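Local atomic coordinates of putative capsid protein of prophage (Escherichia coli CFT073, PDB entry 3BQW), a protein that probably serves as the major capsid protein of a prophage, building the head shell, although its function has not been established directly. Residues C202-W214 against L277-N289. Sequence-based numbering, arbitrary orientation.
Sequences CPANVMIMGAEVW and LEPDLLVLGNTNN
Met207 lies alongside Leu284 on one face of an antiparallel strand pair, 206-209 with 281-285. Its CB lies against Leu284 CD2, and CG, anti to the backbone N (chi1 -171°), runs along it too. An extended chi2 carries SD over the notch formed by Leu284 CD2 and Leu282 CD1, 4.1 Å from each. Leu282, the next bump, meets Val213 CG1 through CD2 at 3.9 Å. Val213 CG2 packs on Leu281 O, placing the start of helix 211-218 against the strand end. On the other face, Leu277 CD2 fits beneath the backbone of Met209 and Gly210 and touches Ile208 CG2. Helices 30-35 and 113-146 cover that face, packing on Ile208 and Val283 respectively.

At the helix start, the N-cap residue Gly210 sits against the Glu278-Leu281 turn. Its N binds Leu281 O at 2.8 Å, almost straight. Pro279 O reaches into the open helix end and accepts from Val213 N, and weakly from Glu212 N.

At the far end, the backbone N atoms of Asn205 and Val206 both donate to Gly285 O, and Val206 CG1 lies 3.3 Å from that oxygen. The Asn205 amide spans Thr287: OD1 accepts from Thr287 N at 2.9 Å, and ND2 donates to Thr287 OG1. Asn286 ND2 donates to Pro203 O from above the carbonyl plane of Pro203, while Asn286 OD1 accepts from Asn288 N in an Asx turn. Strand 257-267 flanks 206-209 in parallel and 346-349 flanks 281-285 antiparallel: an inner ladder of a mixed sheet, with a classic beta bulge at one end and the Gly210 N-cap at the other.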
ATOM      1  N   CYS A 202       3.563  22.968   6.245  1.00 36.29           N
ATOM      2  CA  CYS A 202       2.105  23.078   6.102  1.00 36.82           C
ATOM      3  C   CYS A 202       1.463  22.327   7.272  1.00 34.62           C
ATOM      4  O   CYS A 202       2.156  21.605   7.986  1.00 35.44           O
ATOM      5  CB  CYS A 202       1.635  22.496   4.755  1.00 37.23           C
ATOM      6  SG  CYS A 202       1.511  20.692   4.656  1.00 43.14           S
ATOM      7  N   PRO A 203       0.161  22.527   7.503  1.00 32.09           N
ATOM      8  CA  PRO A 203      -0.400  21.846   8.652  1.00 30.56           C
ATOM      9  C   PRO A 203      -0.439  20.331   8.487  1.00 28.88           C
ATOM     10  O   PRO A 203      -0.718  19.830   7.406  1.00 28.56           O
ATOM     11  CB  PRO A 203      -1.827  22.399   8.739  1.00 30.39           C
ATOM     12  CG  PRO A 203      -1.905  23.519   7.802  1.00 30.90           C
ATOM     13  CD  PRO A 203      -0.831  23.359   6.808  1.00 31.91           C
ATOM     14  N   ALA A 204      -0.174  19.618   9.564  1.00 27.45           N
ATOM     15  CA  ALA A 204      -0.421  18.191   9.607  1.00 26.69           C
ATOM     16  C   ALA A 204      -1.751  17.974  10.298  1.00 25.95           C
ATOM     17  O   ALA A 204      -2.016  18.559  11.353  1.00 25.66           O
ATOM     18  CB  ALA A 204       0.704  17.477  10.357  1.00 26.67           C
ATOM     19  N   ASN A 205      -2.591  17.120   9.709  1.00 25.51           N
ATOM     20  CA  ASN A 205      -3.885  16.788  10.296  1.00 24.75           C
ATOM     21  C   ASN A 205      -4.042  15.291  10.610  1.00 23.35           C
ATOM     22  O   ASN A 205      -5.092  14.851  11.053  1.00 24.10           O
ATOM     23  CB  ASN A 205      -5.039  17.352   9.431  1.00 24.75           C
ATOM     24  CG  ASN A 205      -5.295  16.557   8.160  1.00 25.61           C
ATOM     25  OD1 ASN A 205      -4.505  15.707   7.769  1.00 27.54           O
ATOM     26  ND2 ASN A 205      -6.421  16.851   7.494  1.00 25.94           N
ATOM     27  N   VAL A 206      -2.986  14.525  10.398  1.00 22.15           N
ATOM     28  CA  VAL A 206      -2.972  13.105  10.738  1.00 21.38           C
ATOM     29  C   VAL A 206      -1.598  12.680  11.270  1.00 20.95           C
ATOM     30  O   VAL A 206      -0.567  13.103  10.761  1.00 20.41           O
ATOM     31  CB  VAL A 206      -3.455  12.220   9.542  1.00 22.45           C
ATOM     32  CG1 VAL A 206      -2.488  12.281   8.340  1.00 20.40           C
ATOM     33  CG2 VAL A 206      -3.732  10.789  10.019  1.00 21.18           C
ATOM     34  N   MET A 207      -1.603  11.915  12.367  1.00 20.88           N
ATOM     35  CA  MET A 207      -0.396  11.282  12.898  1.00 20.04           C
ATOM     36  C   MET A 207      -0.605   9.759  12.910  1.00 20.79           C
ATOM     37  O   MET A 207      -1.450   9.268  13.642  1.00 21.22           O
ATOM     38  CB  MET A 207      -0.019  11.812  14.289  1.00 20.43           C
ATOM     39  CG  MET A 207       1.369  11.336  14.793  1.00 20.14           C
ATOM     40  SD  MET A 207       2.058  12.075  16.310  1.00 14.54           S
ATOM     41  CE  MET A 207       0.761  11.879  17.482  1.00 16.25           C
ATOM     42  N   ILE A 208       0.138   9.055  12.047  1.00 20.60           N
ATOM     43  CA  ILE A 208       0.143   7.599  11.962  1.00 20.77           C
ATOM     44  C   ILE A 208       1.376   7.032  12.677  1.00 21.18           C
ATOM     45  O   ILE A 208       2.506   7.432  12.393  1.00 20.57           O
ATOM     46  CB  ILE A 208       0.115   7.119  10.508  1.00 21.50           C
ATOM     47  CG1 ILE A 208      -1.040   7.803   9.750  1.00 22.21           C
ATOM     48  CG2 ILE A 208      -0.057   5.603  10.472  1.00 21.50           C
ATOM     49  CD1 ILE A 208      -0.762   8.088   8.335  1.00 23.87           C
ATOM     50  N   MET A 209       1.132   6.127  13.635  1.00 21.06           N
ATOM     51  CA  MET A 209       2.123   5.714  14.628  1.00 20.47           C
ATOM     52  C   MET A 209       2.234   4.203  14.636  1.00 21.66           C
ATOM     53  O   MET A 209       1.222   3.526  14.632  1.00 20.71           O
ATOM     54  CB  MET A 209       1.652   6.067  16.046  1.00 20.80           C
ATOM     55  CG  MET A 209       1.525   7.490  16.359  1.00 21.24           C
ATOM     56  SD  MET A 209       0.846   7.750  17.991  1.00 15.41           S
ATOM     57  CE  MET A 209      -0.829   8.037  17.531  1.00 21.65           C
ATOM     58  N   GLY A 210       3.465   3.699  14.719  1.00 22.75           N
ATOM     59  CA  GLY A 210       3.708   2.330  15.116  1.00 23.63           C
ATOM     60  C   GLY A 210       3.339   2.122  16.582  1.00 24.47           C
ATOM     61  O   GLY A 210       3.101   3.095  17.318  1.00 25.00           O
ATOM     62  N   ALA A 211       3.322   0.849  16.998  1.00 24.94           N
ATOM     63  CA  ALA A 211       2.860   0.410  18.317  1.00 25.62           C
ATOM     64  C   ALA A 211       3.692   0.923  19.465  1.00 25.51           C
ATOM     65  O   ALA A 211       3.173   1.217  20.539  1.00 26.26           O
ATOM     66  CB  ALA A 211       2.808  -1.151  18.374  1.00 25.58           C
ATOM     67  N   GLU A 212       4.994   0.992  19.240  1.00 26.42           N
ATOM     68  CA  GLU A 212       5.933   1.420  20.247  1.00 26.18           C
ATOM     69  C   GLU A 212       5.770   2.918  20.458  1.00 25.57           C
ATOM     70  O   GLU A 212       5.765   3.385  21.590  1.00 25.07           O
ATOM     71  CB  GLU A 212       7.345   1.033  19.818  1.00 27.31           C
ATOM     72  CG  GLU A 212       8.482   1.552  20.698  1.00 30.26           C
ATOM     73  CD  GLU A 212       8.319   1.210  22.151  1.00 35.86           C
ATOM     74  OE1 GLU A 212       7.731   0.146  22.456  1.00 39.43           O
ATOM     75  OE2 GLU A 212       8.798   2.004  23.000  1.00 39.45           O
ATOM     76  N   VAL A 213       5.572   3.662  19.369  1.00 24.62           N
ATOM     77  CA  VAL A 213       5.251   5.088  19.468  1.00 24.47           C
ATOM     78  C   VAL A 213       3.991   5.341  20.301  1.00 24.42           C
ATOM     79  O   VAL A 213       3.988   6.196  21.182  1.00 24.31           O
ATOM     80  CB  VAL A 213       5.096   5.781  18.104  1.00 23.99           C
ATOM     81  CG1 VAL A 213       4.730   7.260  18.316  1.00 24.01           C
ATOM     82  CG2 VAL A 213       6.366   5.648  17.277  1.00 22.37           C
ATOM     83  N   TRP A 214       2.922   4.619  20.013  1.00 25.07           N
ATOM     84  CA  TRP A 214       1.679   4.805  20.748  1.00 25.58           C
ATOM     85  C   TRP A 214       1.849   4.479  22.235  1.00 25.85           C
ATOM     86  O   TRP A 214       1.428   5.251  23.069  1.00 24.87           O
ATOM     87  CB  TRP A 214       0.564   3.967  20.142  1.00 26.09           C
ATOM     88  CG  TRP A 214      -0.684   3.966  20.934  1.00 26.40           C
ATOM     89  CD1 TRP A 214      -1.286   2.878  21.495  1.00 27.28           C
ATOM     90  CD2 TRP A 214      -1.499   5.101  21.284  1.00 26.80           C
ATOM     91  NE1 TRP A 214      -2.442   3.258  22.139  1.00 27.09           N
ATOM     92  CE2 TRP A 214      -2.596   4.610  22.034  1.00 25.15           C
ATOM     93  CE3 TRP A 214      -1.420   6.474  21.022  1.00 27.29           C
ATOM     94  CZ2 TRP A 214      -3.602   5.438  22.528  1.00 25.84           C
ATOM     95  CZ3 TRP A 214      -2.422   7.302  21.502  1.00 26.93           C
ATOM     96  CH2 TRP A 214      -3.503   6.781  22.261  1.00 26.81           C
ATOM     97  N   LEU A 277       5.163  -0.284   8.623  1.00 27.87           N
ATOM     98  CA  LEU A 277       5.685   0.837   9.368  1.00 26.57           C
ATOM     99  C   LEU A 277       6.350   0.287  10.621  1.00 27.05           C
ATOM    100  O   LEU A 277       5.680  -0.284  11.470  1.00 27.44           O
ATOM    101  CB  LEU A 277       4.543   1.789   9.744  1.00 26.11           C
ATOM    102  CG  LEU A 277       4.897   3.116  10.432  1.00 25.39           C
ATOM    103  CD1 LEU A 277       5.704   4.023   9.481  1.00 22.52           C
ATOM    104  CD2 LEU A 277       3.628   3.839  10.959  1.00 23.81           C
ATOM    105  N   GLU A 278       7.656   0.472  10.727  1.00 27.11           N
ATOM    106  CA  GLU A 278       8.388   0.036  11.885  1.00 28.63           C
ATOM    107  C   GLU A 278       7.733   0.620  13.120  1.00 27.86           C
ATOM    108  O   GLU A 278       7.284   1.784  13.110  1.00 28.07           O
ATOM    109  CB  GLU A 278       9.845   0.474  11.830  1.00 29.24           C
ATOM    110  CG  GLU A 278      10.701  -0.347  10.900  1.00 33.79           C
ATOM    111  CD  GLU A 278      10.503  -1.834  11.114  1.00 39.13           C
ATOM    112  OE1 GLU A 278      10.647  -2.301  12.274  1.00 42.92           O
ATOM    113  OE2 GLU A 278      10.161  -2.523  10.123  1.00 43.64           O
ATOM    114  N   PRO A 279       7.669  -0.182  14.182  1.00 27.04           N
ATOM    115  CA  PRO A 279       6.873   0.184  15.338  1.00 26.29           C
ATOM    116  C   PRO A 279       7.318   1.445  16.046  1.00 24.45           C
ATOM    117  O   PRO A 279       6.506   2.033  16.738  1.00 23.65           O
ATOM    118  CB  PRO A 279       7.011  -1.027  16.268  1.00 26.82           C
ATOM    119  CG  PRO A 279       7.497  -2.130  15.420  1.00 27.76           C
ATOM    120  CD  PRO A 279       8.322  -1.492  14.366  1.00 28.11           C
ATOM    121  N   ASP A 280       8.577   1.850  15.854  1.00 23.96           N
ATOM    122  CA  ASP A 280       9.162   3.050  16.508  1.00 23.33           C
ATOM    123  C   ASP A 280       9.088   4.318  15.646  1.00 22.22           C
ATOM    124  O   ASP A 280       9.673   5.338  16.009  1.00 20.59           O
ATOM    125  CB  ASP A 280      10.611   2.785  16.952  1.00 23.07           C
ATOM    126  CG  ASP A 280      11.548   2.521  15.789  1.00 25.35           C
ATOM    127  OD1 ASP A 280      11.083   2.302  14.640  1.00 27.58           O
ATOM    128  OD2 ASP A 280      12.767   2.510  16.027  1.00 27.28           O
ATOM    129  N   LEU A 281       8.339   4.243  14.540  1.00 21.50           N
ATOM    130  CA  LEU A 281       8.114   5.365  13.619  1.00 21.78           C
ATOM    131  C   LEU A 281       6.704   5.971  13.723  1.00 21.56           C
ATOM    132  O   LEU A 281       5.709   5.252  13.943  1.00 22.05           O
ATOM    133  CB  LEU A 281       8.321   4.946  12.154  1.00 20.66           C
ATOM    134  CG  LEU A 281       9.693   4.399  11.755  1.00 22.40           C
ATOM    135  CD1 LEU A 281       9.690   3.962  10.253  1.00 21.15           C
ATOM    136  CD2 LEU A 281      10.812   5.388  12.059  1.00 20.12           C
ATOM    137  N   LEU A 282       6.647   7.293  13.544  1.00 21.13           N
ATOM    138  CA  LEU A 282       5.387   8.036  13.396  1.00 20.54           C
ATOM    139  C   LEU A 282       5.538   8.899  12.152  1.00 20.89           C
ATOM    140  O   LEU A 282       6.645   9.381  11.842  1.00 21.26           O
ATOM    141  CB  LEU A 282       5.073   8.937  14.616  1.00 20.89           C
ATOM    142  CG  LEU A 282       5.953  10.156  14.944  1.00 20.68           C
ATOM    143  CD1 LEU A 282       5.447  11.408  14.142  1.00 19.98           C
ATOM    144  CD2 LEU A 282       6.054  10.461  16.474  1.00 19.73           C
ATOM    145  N   VAL A 283       4.425   9.089  11.454  1.00 20.74           N
ATOM    146  CA  VAL A 283       4.360   9.872  10.242  1.00 20.16           C
ATOM    147  C   VAL A 283       3.338  10.975  10.439  1.00 20.79           C
ATOM    148  O   VAL A 283       2.219  10.728  10.870  1.00 21.35           O
ATOM    149  CB  VAL A 283       3.945   9.013   9.040  1.00 20.33           C
ATOM    150  CG1 VAL A 283       3.806   9.861   7.778  1.00 18.35           C
ATOM    151  CG2 VAL A 283       4.944   7.892   8.810  1.00 20.56           C
ATOM    152  N   LEU A 284       3.753  12.200  10.155  1.00 21.29           N
ATOM    153  CA  LEU A 284       2.867  13.345  10.158  1.00 21.89           C
ATOM    154  C   LEU A 284       2.566  13.705   8.721  1.00 22.08           C
ATOM    155  O   LEU A 284       3.486  13.860   7.912  1.00 22.88           O
ATOM    156  CB  LEU A 284       3.516  14.512  10.873  1.00 21.58           C
ATOM    157  CG  LEU A 284       3.548  14.326  12.392  1.00 22.60           C
ATOM    158  CD1 LEU A 284       4.640  15.248  12.978  1.00 21.99           C
ATOM    159  CD2 LEU A 284       2.146  14.559  13.009  1.00 17.04           C
ATOM    160  N   GLY A 285       1.282  13.808   8.398  1.00 22.11           N
ATOM    161  CA  GLY A 285       0.866  14.174   7.050  1.00 22.31           C
ATOM    162  C   GLY A 285      -0.446  14.918   7.023  1.00 22.41           C
ATOM    163  O   GLY A 285      -1.021  15.242   8.072  1.00 23.05           O
ATOM    164  N   ASN A 286      -0.916  15.185   5.812  1.00 22.65           N
ATOM    165  CA  ASN A 286      -2.170  15.926   5.584  1.00 23.14           C
ATOM    166  C   ASN A 286      -3.014  15.080   4.632  1.00 22.78           C
ATOM    167  O   ASN A 286      -2.583  14.754   3.531  1.00 22.38           O
ATOM    168  CB  ASN A 286      -1.896  17.340   5.034  1.00 22.88           C
ATOM    169  CG  ASN A 286      -3.129  18.262   5.102  1.00 24.60           C
ATOM    170  OD1 ASN A 286      -4.136  18.020   4.442  1.00 25.68           O
ATOM    171  ND2 ASN A 286      -3.053  19.305   5.922  1.00 25.04           N
ATOM    172  N   THR A 287      -4.205  14.709   5.075  1.00 23.46           N
ATOM    173  CA  THR A 287      -5.099  13.877   4.288  1.00 23.66           C
ATOM    174  C   THR A 287      -5.623  14.542   2.992  1.00 23.65           C
ATOM    175  O   THR A 287      -6.233  13.886   2.182  1.00 23.88           O
ATOM    176  CB  THR A 287      -6.303  13.408   5.141  1.00 24.02           C
ATOM    177  OG1 THR A 287      -7.067  14.547   5.584  1.00 24.44           O
ATOM    178  CG2 THR A 287      -5.830  12.571   6.332  1.00 23.49           C
ATOM    179  N   ASN A 288      -5.407  15.841   2.828  1.00 23.97           N
ATOM    180  CA  ASN A 288      -5.662  16.521   1.555  1.00 24.20           C
ATOM    181  C   ASN A 288      -4.546  16.314   0.513  1.00 23.63           C
ATOM    182  O   ASN A 288      -4.717  16.680  -0.639  1.00 23.50           O
ATOM    183  CB  ASN A 288      -5.838  18.022   1.796  1.00 23.86           C
ATOM    184  CG  ASN A 288      -6.953  18.330   2.778  1.00 25.81           C
ATOM    185  OD1 ASN A 288      -6.705  18.788   3.911  1.00 28.63           O
ATOM    186  ND2 ASN A 288      -8.201  18.094   2.350  1.00 23.98           N
ATOM    187  N   ASN A 289      -3.399  15.773   0.931  1.00 23.37           N
ATOM    188  CA  ASN A 289      -2.212  15.607   0.063  1.00 22.76           C
ATOM    189  C   ASN A 289      -2.324  14.240  -0.646  1.00 22.65           C
ATOM    190  O   ASN A 289      -1.675  13.241  -0.273  1.00 22.04           O
ATOM    191  CB  ASN A 289      -0.935  15.721   0.915  1.00 22.58           C
ATOM    192  CG  ASN A 289       0.356  15.715   0.094  1.00 23.30           C
ATOM    193  OD1 ASN A 289       0.406  16.190  -1.047  1.00 26.27           O
ATOM    194  ND2 ASN A 289       1.414  15.195   0.687  1.00 23.13           N
TER